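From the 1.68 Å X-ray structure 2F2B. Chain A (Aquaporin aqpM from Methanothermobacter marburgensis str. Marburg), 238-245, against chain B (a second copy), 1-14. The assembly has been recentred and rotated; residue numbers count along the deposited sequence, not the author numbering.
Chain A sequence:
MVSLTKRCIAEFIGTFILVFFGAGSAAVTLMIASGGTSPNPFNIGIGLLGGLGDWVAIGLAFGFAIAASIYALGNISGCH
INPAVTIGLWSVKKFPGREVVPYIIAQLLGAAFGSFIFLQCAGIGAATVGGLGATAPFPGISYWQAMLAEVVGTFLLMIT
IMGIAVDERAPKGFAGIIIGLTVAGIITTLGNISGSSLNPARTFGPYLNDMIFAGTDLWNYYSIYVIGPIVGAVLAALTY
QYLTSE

Chain A (238-245) LTYQYLTS
Chain B 1-14: MVSLTKRCIAEFIG

The C-terminal end of a chain A helix, residues 238-243, packs against the first turns of the N-terminal helix of chain B, from residue 4 through 14 and beyond, in a second copy of the protein. Both are regular alpha helices, with phi near -65° and psi near -40°. Their axes run roughly antiparallel, at 145°, and approach to 10.9 Å; the register is set by Leu A243 and Lys B6, whose CA atoms lie 5.7 Å apart.

Chain B enters extended. Val B2 (phi/psi -81/139, chi1 t) points toward chain A, its CG1 3.8 Å from Leu A243 O, a van der Waals contact. Ser B3 (-60/156, chi1 p) caps the helix: its OG accepts from Lys B6 N at 3.2 Å, satisfying an amide that has no carbonyl one turn earlier in the helix.

Lys B6 dominates the contact. With chi1 m and chi2 to chi4 all t, its extended chain spans the gap to the chain A terminus. NZ donates to Tyr A242 O (3.1 Å) and Ser A245 OG (2.8 Å), and weakly to Ser A245 O (3.2 Å). Ser A245, chi1 p, also donates from OG to Tyr A242 O at 2.6 Å. Lys B6 CE sits over one face of the Tyr A242 ring (chi1 t, chi2 69°), 3.8 Å from Tyr A242 CE1, while NZ makes an off-centre cation-pi contact.

One turn on, Ile B9 (chi1 m, chi2 t) brings CD1 to the edge of the same ring, 3.8 Å from Tyr A242 OH. Leu A243 (m, t) is buried; its CD2 lies 3.6 Å from Lys B6 O and 4.0 Å from Ile B9 CG2. Another turn along, Ile B13 (m, t) places CD1 4.3 Å from Leu A243 CD1 and 3.9 Å from Thr A239 CG2. Both isoleucines point toward chain A, their apolar branches suiting leucine's; Thr A239 (chi1 m) offers its methyl while its hydroxyl bonds elsewhere in the structure.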

ATOM      1  N   LEU A 238     -15.157 -24.619  -7.466  1.00 16.18           N
ATOM      2  CA  LEU A 238     -15.135 -25.861  -8.236  1.00 16.65           C
ATOM      3  C   LEU A 238     -13.826 -26.033  -9.005  1.00 16.57           C
ATOM      4  O   LEU A 238     -13.311 -27.145  -9.131  1.00 15.34           O
ATOM      5  CB  LEU A 238     -16.320 -25.894  -9.207  1.00 18.31           C
ATOM      6  CG  LEU A 238     -17.697 -25.997  -8.542  1.00 18.95           C
ATOM      7  CD1 LEU A 238     -18.787 -25.846  -9.584  1.00 20.34           C
ATOM      8  CD2 LEU A 238     -17.818 -27.331  -7.824  1.00 20.04           C
ATOM      9  N   THR A 239     -13.293 -24.927  -9.514  1.00 14.41           N
ATOM     10  CA  THR A 239     -12.038 -24.946 -10.256  1.00 14.62           C
ATOM     11  C   THR A 239     -10.883 -25.327  -9.332  1.00 15.69           C
ATOM     12  O   THR A 239     -10.035 -26.144  -9.688  1.00 16.07           O
ATOM     13  CB  THR A 239     -11.740 -23.566 -10.886  1.00 14.42           C
ATOM     14  OG1 THR A 239     -12.754 -23.250 -11.846  1.00 15.21           O
ATOM     15  CG2 THR A 239     -10.382 -23.569 -11.574  1.00 16.40           C
ATOM     16  N   TYR A 240     -10.855 -24.738  -8.141  1.00 14.28           N
ATOM     17  CA  TYR A 240      -9.789 -25.038  -7.196  1.00 14.97           C
ATOM     18  C   TYR A 240      -9.835 -26.513  -6.808  1.00 16.24           C
ATOM     19  O   TYR A 240      -8.804 -27.184  -6.751  1.00 16.50           O
ATOM     20  CB  TYR A 240      -9.921 -24.169  -5.944  1.00 14.93           C
ATOM     21  CG  TYR A 240      -8.736 -24.277  -5.018  1.00 13.84           C
ATOM     22  CD1 TYR A 240      -8.707 -25.227  -3.993  1.00 15.46           C
ATOM     23  CD2 TYR A 240      -7.622 -23.457  -5.190  1.00 14.68           C
ATOM     24  CE1 TYR A 240      -7.595 -25.353  -3.163  1.00 15.86           C
ATOM     25  CE2 TYR A 240      -6.505 -23.577  -4.368  1.00 15.01           C
ATOM     26  CZ  TYR A 240      -6.498 -24.525  -3.361  1.00 15.56           C
ATOM     27  OH  TYR A 240      -5.391 -24.654  -2.557  1.00 16.36           O
ATOM     28  N   GLN A 241     -11.040 -27.006  -6.545  1.00 16.36           N
ATOM     29  CA  GLN A 241     -11.250 -28.401  -6.168  1.00 18.95           C
ATOM     30  C   GLN A 241     -10.717 -29.328  -7.258  1.00 19.35           C
ATOM     31  O   GLN A 241     -10.094 -30.350  -6.971  1.00 20.05           O
ATOM     32  CB  GLN A 241     -12.747 -28.647  -5.950  1.00 21.18           C
ATOM     33  CG  GLN A 241     -13.112 -30.035  -5.449  1.00 25.43           C
ATOM     34  CD  GLN A 241     -14.611 -30.202  -5.264  1.00 26.64           C
ATOM     35  OE1 GLN A 241     -15.380 -30.124  -6.222  1.00 27.78           O
ATOM     36  NE2 GLN A 241     -15.032 -30.425  -4.024  1.00 28.23           N
ATOM     37  N   TYR A 242     -10.963 -28.957  -8.511  1.00 19.95           N
ATOM     38  CA  TYR A 242     -10.513 -29.743  -9.654  1.00 21.27           C
ATOM     39  C   TYR A 242      -8.989 -29.767  -9.772  1.00 21.29           C
ATOM     40  O   TYR A 242      -8.385 -30.831  -9.904  1.00 21.46           O
ATOM     41  CB  TYR A 242     -11.121 -29.177 -10.942  1.00 23.39           C
ATOM     42  CG  TYR A 242     -10.456 -29.668 -12.209  1.00 26.77           C
ATOM     43  CD1 TYR A 242     -10.575 -30.997 -12.619  1.00 28.50           C
ATOM     44  CD2 TYR A 242      -9.693 -28.803 -12.990  1.00 28.46           C
ATOM     45  CE1 TYR A 242      -9.946 -31.451 -13.781  1.00 30.97           C
ATOM     46  CE2 TYR A 242      -9.061 -29.245 -14.148  1.00 31.29           C
ATOM     47  CZ  TYR A 242      -9.191 -30.566 -14.539  1.00 32.02           C
ATOM     48  OH  TYR A 242      -8.564 -30.997 -15.688  1.00 35.00           O
ATOM     49  N   LEU A 243      -8.373 -28.588  -9.721  1.00 19.89           N
ATOM     50  CA  LEU A 243      -6.921 -28.473  -9.836  1.00 19.92           C
ATOM     51  C   LEU A 243      -6.148 -29.193  -8.735  1.00 21.21           C
ATOM     52  O   LEU A 243      -5.041 -29.685  -8.968  1.00 20.91           O
ATOM     53  CB  LEU A 243      -6.509 -26.995  -9.854  1.00 18.55           C
ATOM     54  CG  LEU A 243      -6.975 -26.166 -11.054  1.00 18.73           C
ATOM     55  CD1 LEU A 243      -6.547 -24.711 -10.867  1.00 18.34           C
ATOM     56  CD2 LEU A 243      -6.388 -26.739 -12.344  1.00 19.06           C
ATOM     57  N   THR A 244      -6.729 -29.259  -7.543  1.00 21.65           N
ATOM     58  CA  THR A 244      -6.073 -29.906  -6.413  1.00 23.07           C
ATOM     59  C   THR A 244      -6.593 -31.313  -6.138  1.00 25.07           C
ATOM     60  O   THR A 244      -6.198 -31.938  -5.157  1.00 26.30           O
ATOM     61  CB  THR A 244      -6.242 -29.075  -5.127  1.00 22.74           C
ATOM     62  OG1 THR A 244      -7.638 -28.909  -4.849  1.00 21.58           O
ATOM     63  CG2 THR A 244      -5.591 -27.702  -5.287  1.00 21.64           C
ATOM     64  N   SER A 245      -7.476 -31.808  -6.999  1.00 26.64           N
ATOM     65  CA  SER A 245      -8.039 -33.144  -6.821  1.00 29.92           C
ATOM     66  C   SER A 245      -7.006 -34.217  -7.143  1.00 30.86           C
ATOM     67  O   SER A 245      -6.091 -33.994  -7.936  1.00 32.14           O
ATOM     68  CB  SER A 245      -9.270 -33.328  -7.715  1.00 30.72           C
ATOM     69  OG  SER A 245      -8.923 -33.274  -9.088  1.00 33.40           O
TER
ATOM     70  N   MET B   1       3.706 -32.974  -7.990  1.00 40.82           N
ATOM     71  CA  MET B   1       2.576 -33.863  -7.596  1.00 39.73           C
ATOM     72  C   MET B   1       1.370 -33.659  -8.506  1.00 36.68           C
ATOM     73  O   MET B   1       0.681 -34.615  -8.858  1.00 37.57           O
ATOM     74  CB  MET B   1       2.177 -33.595  -6.142  1.00 42.98           C
ATOM     75  CG  MET B   1       3.235 -33.993  -5.125  1.00 46.41           C
ATOM     76  SD  MET B   1       3.466 -35.781  -5.016  1.00 51.85           S
ATOM     77  CE  MET B   1       2.636 -36.136  -3.470  1.00 50.17           C
ATOM     78  N   VAL B   2       1.114 -32.411  -8.883  1.00 32.85           N
ATOM     79  CA  VAL B   2      -0.008 -32.096  -9.761  1.00 28.74           C
ATOM     80  C   VAL B   2       0.397 -32.370 -11.208  1.00 26.14           C
ATOM     81  O   VAL B   2       1.519 -32.064 -11.614  1.00 25.64           O
ATOM     82  CB  VAL B   2      -0.431 -30.613  -9.615  1.00 27.86           C
ATOM     83  CG1 VAL B   2      -1.593 -30.303 -10.537  1.00 26.45           C
ATOM     84  CG2 VAL B   2      -0.815 -30.328  -8.171  1.00 28.34           C
ATOM     85  N   SER B   3      -0.516 -32.950 -11.983  1.00 23.54           N
ATOM     86  CA  SER B   3      -0.237 -33.271 -13.382  1.00 22.20           C
ATOM     87  C   SER B   3       0.117 -32.028 -14.184  1.00 22.01           C
ATOM     88  O   SER B   3      -0.278 -30.913 -13.827  1.00 20.80           O
ATOM     89  CB  SER B   3      -1.443 -33.951 -14.032  1.00 21.72           C
ATOM     90  OG  SER B   3      -2.505 -33.032 -14.239  1.00 22.46           O
ATOM     91  N   LEU B   4       0.846 -32.228 -15.278  1.00 20.10           N
ATOM     92  CA  LEU B   4       1.248 -31.126 -16.143  1.00 19.41           C
ATOM     93  C   LEU B   4       0.021 -30.462 -16.759  1.00 19.40           C
ATOM     94  O   LEU B   4       0.003 -29.250 -16.973  1.00 17.80           O
ATOM     95  CB  LEU B   4       2.181 -31.631 -17.250  1.00 19.84           C
ATOM     96  CG  LEU B   4       2.748 -30.599 -18.231  1.00 20.90           C
ATOM     97  CD1 LEU B   4       3.495 -29.503 -17.475  1.00 18.72           C
ATOM     98  CD2 LEU B   4       3.690 -31.297 -19.212  1.00 20.81           C
ATOM     99  N   THR B   5      -1.006 -31.257 -17.048  1.00 18.74           N
ATOM    100  CA  THR B   5      -2.231 -30.717 -17.624  1.00 19.98           C
ATOM    101  C   THR B   5      -2.855 -29.696 -16.674  1.00 18.24           C
ATOM    102  O   THR B   5      -3.193 -28.585 -17.078  1.00 18.91           O
ATOM    103  CB  THR B   5      -3.261 -31.833 -17.907  1.00 21.28           C
ATOM    104  OG1 THR B   5      -2.772 -32.673 -18.960  1.00 24.10           O
ATOM    105  CG2 THR B   5      -4.600 -31.238 -18.324  1.00 22.42           C
ATOM    106  N   LYS B   6      -3.000 -30.075 -15.410  1.00 17.87           N
ATOM    107  CA  LYS B   6      -3.583 -29.178 -14.419  1.00 18.16           C
ATOM    108  C   LYS B   6      -2.665 -27.995 -14.123  1.00 18.31           C
ATOM    109  O   LYS B   6      -3.136 -26.884 -13.865  1.00 16.83           O
ATOM    110  CB  LYS B   6      -3.896 -29.948 -13.137  1.00 19.83           C
ATOM    111  CG  LYS B   6      -5.096 -30.877 -13.292  1.00 20.90           C
ATOM    112  CD  LYS B   6      -5.353 -31.689 -12.038  1.00 23.82           C
ATOM    113  CE  LYS B   6      -6.634 -32.502 -12.180  1.00 25.50           C
ATOM    114  NZ  LYS B   6      -6.877 -33.356 -10.986  1.00 28.08           N
ATOM    115  N   ARG B   7      -1.357 -28.228 -14.162  1.00 15.89           N
ATOM    116  CA  ARG B   7      -0.407 -27.154 -13.908  1.00 16.11           C
ATOM    117  C   ARG B   7      -0.432 -26.133 -15.042  1.00 15.94           C
ATOM    118  O   ARG B   7      -0.276 -24.935 -14.805  1.00 15.09           O
ATOM    119  CB  ARG B   7       0.999 -27.725 -13.700  1.00 15.60           C
ATOM    120  CG  ARG B   7       1.160 -28.363 -12.324  1.00 17.02           C
ATOM    121  CD  ARG B   7       2.591 -28.748 -12.020  1.00 18.08           C
ATOM    122  NE  ARG B   7       3.017 -29.939 -12.751  1.00 19.52           N
ATOM    123  CZ  ARG B   7       4.048 -29.970 -13.586  1.00 21.35           C
ATOM    124  NH1 ARG B   7       4.759 -28.871 -13.802  1.00 19.88           N
ATOM    125  NH2 ARG B   7       4.382 -31.105 -14.191  1.00 19.93           N
ATOM    126  N   CYS B   8      -0.640 -26.598 -16.270  1.00 15.44           N
ATOM    127  CA  CYS B   8      -0.716 -25.686 -17.406  1.00 15.50           C
ATOM    128  C   CYS B   8      -2.019 -24.892 -17.327  1.00 15.09           C
ATOM    129  O   CYS B   8      -2.059 -23.713 -17.683  1.00 13.62           O
ATOM    130  CB  CYS B   8      -0.635 -26.453 -18.727  1.00 17.00           C
ATOM    131  SG  CYS B   8       1.050 -26.943 -19.172  1.00 20.47           S
ATOM    132  N   ILE B   9      -3.086 -25.534 -16.864  1.00 13.85           N
ATOM    133  CA  ILE B   9      -4.359 -24.836 -16.717  1.00 14.58           C
ATOM    134  C   ILE B   9      -4.164 -23.734 -15.670  1.00 14.73           C
ATOM    135  O   ILE B   9      -4.657 -22.615 -15.829  1.00 13.56           O
ATOM    136  CB  ILE B   9      -5.485 -25.794 -16.264  1.00 16.25           C
ATOM    137  CG1 ILE B   9      -5.814 -26.778 -17.389  1.00 17.78           C
ATOM    138  CG2 ILE B   9      -6.731 -24.998 -15.880  1.00 17.36           C
ATOM    139  CD1 ILE B   9      -6.796 -27.871 -16.980  1.00 17.46           C
ATOM    140  N   ALA B  10      -3.425 -24.050 -14.609  1.00 13.16           N
ATOM    141  CA  ALA B  10      -3.155 -23.077 -13.554  1.00 13.23           C
ATOM    142  C   ALA B  10      -2.340 -21.902 -14.103  1.00 12.90           C
ATOM    143  O   ALA B  10      -2.616 -20.752 -13.776  1.00 13.03           O
ATOM    144  CB  ALA B  10      -2.407 -23.739 -12.401  1.00 12.59           C
ATOM    145  N   GLU B  11      -1.337 -22.190 -14.928  1.00 11.90           N
ATOM    146  CA  GLU B  11      -0.521 -21.122 -15.511  1.00 12.37           C
ATOM    147  C   GLU B  11      -1.378 -20.237 -16.422  1.00 13.08           C
ATOM    148  O   GLU B  11      -1.181 -19.025 -16.489  1.00 13.54           O
ATOM    149  CB  GLU B  11       0.656 -21.715 -16.299  1.00 12.68           C
ATOM    150  CG  GLU B  11       1.759 -22.308 -15.425  1.00 12.38           C
ATOM    151  CD  GLU B  11       2.471 -21.259 -14.581  1.00 14.01           C
ATOM    152  OE1 GLU B  11       2.915 -20.242 -15.151  1.00 12.49           O
ATOM    153  OE2 GLU B  11       2.597 -21.453 -13.352  1.00 16.55           O
ATOM    154  N   PHE B  12      -2.330 -20.850 -17.120  1.00 12.78           N
ATOM    155  CA  PHE B  12      -3.232 -20.116 -18.005  1.00 12.74           C
ATOM    156  C   PHE B  12      -4.082 -19.161 -17.165  1.00 12.50           C
ATOM    157  O   PHE B  12      -4.191 -17.973 -17.472  1.00 12.43           O
ATOM    158  CB  PHE B  12      -4.135 -21.102 -18.764  1.00 13.54           C
ATOM    159  CG  PHE B  12      -5.203 -20.445 -19.604  1.00 13.47           C
ATOM    160  CD1 PHE B  12      -6.396 -20.014 -19.031  1.00 15.46           C
ATOM    161  CD2 PHE B  12      -5.021 -20.279 -20.977  1.00 14.71           C
ATOM    162  CE1 PHE B  12      -7.399 -19.426 -19.812  1.00 15.76           C
ATOM    163  CE2 PHE B  12      -6.013 -19.694 -21.766  1.00 13.54           C
ATOM    164  CZ  PHE B  12      -7.204 -19.268 -21.183  1.00 15.60           C
ATOM    165  N   ILE B  13      -4.677 -19.692 -16.101  1.00 12.29           N
ATOM    166  CA  ILE B  13      -5.516 -18.892 -15.212  1.00 11.62           C
ATOM    167  C   ILE B  13      -4.719 -17.761 -14.565  1.00 11.40           C
ATOM    168  O   ILE B  13      -5.174 -16.613 -14.521  1.00 11.24           O
ATOM    169  CB  ILE B  13      -6.141 -19.773 -14.107  1.00 12.26           C
ATOM    170  CG1 ILE B  13      -7.152 -20.739 -14.732  1.00 13.78           C
ATOM    171  CG2 ILE B  13      -6.823 -18.900 -13.050  1.00 13.14           C
ATOM    172  CD1 ILE B  13      -7.658 -21.806 -13.779  1.00 14.96           C
ATOM    173  N   GLY B  14      -3.530 -18.088 -14.071  1.00  9.61           N
ATOM    174  CA  GLY B  14      -2.696 -17.089 -13.425  1.00 11.01           C
ATOM    175  C   GLY B  14      -2.295 -15.950 -14.341  1.00 10.69           C
ATOM    176  O   GLY B  14      -2.301 -14.789 -13.935  1.00  9.83           O
TER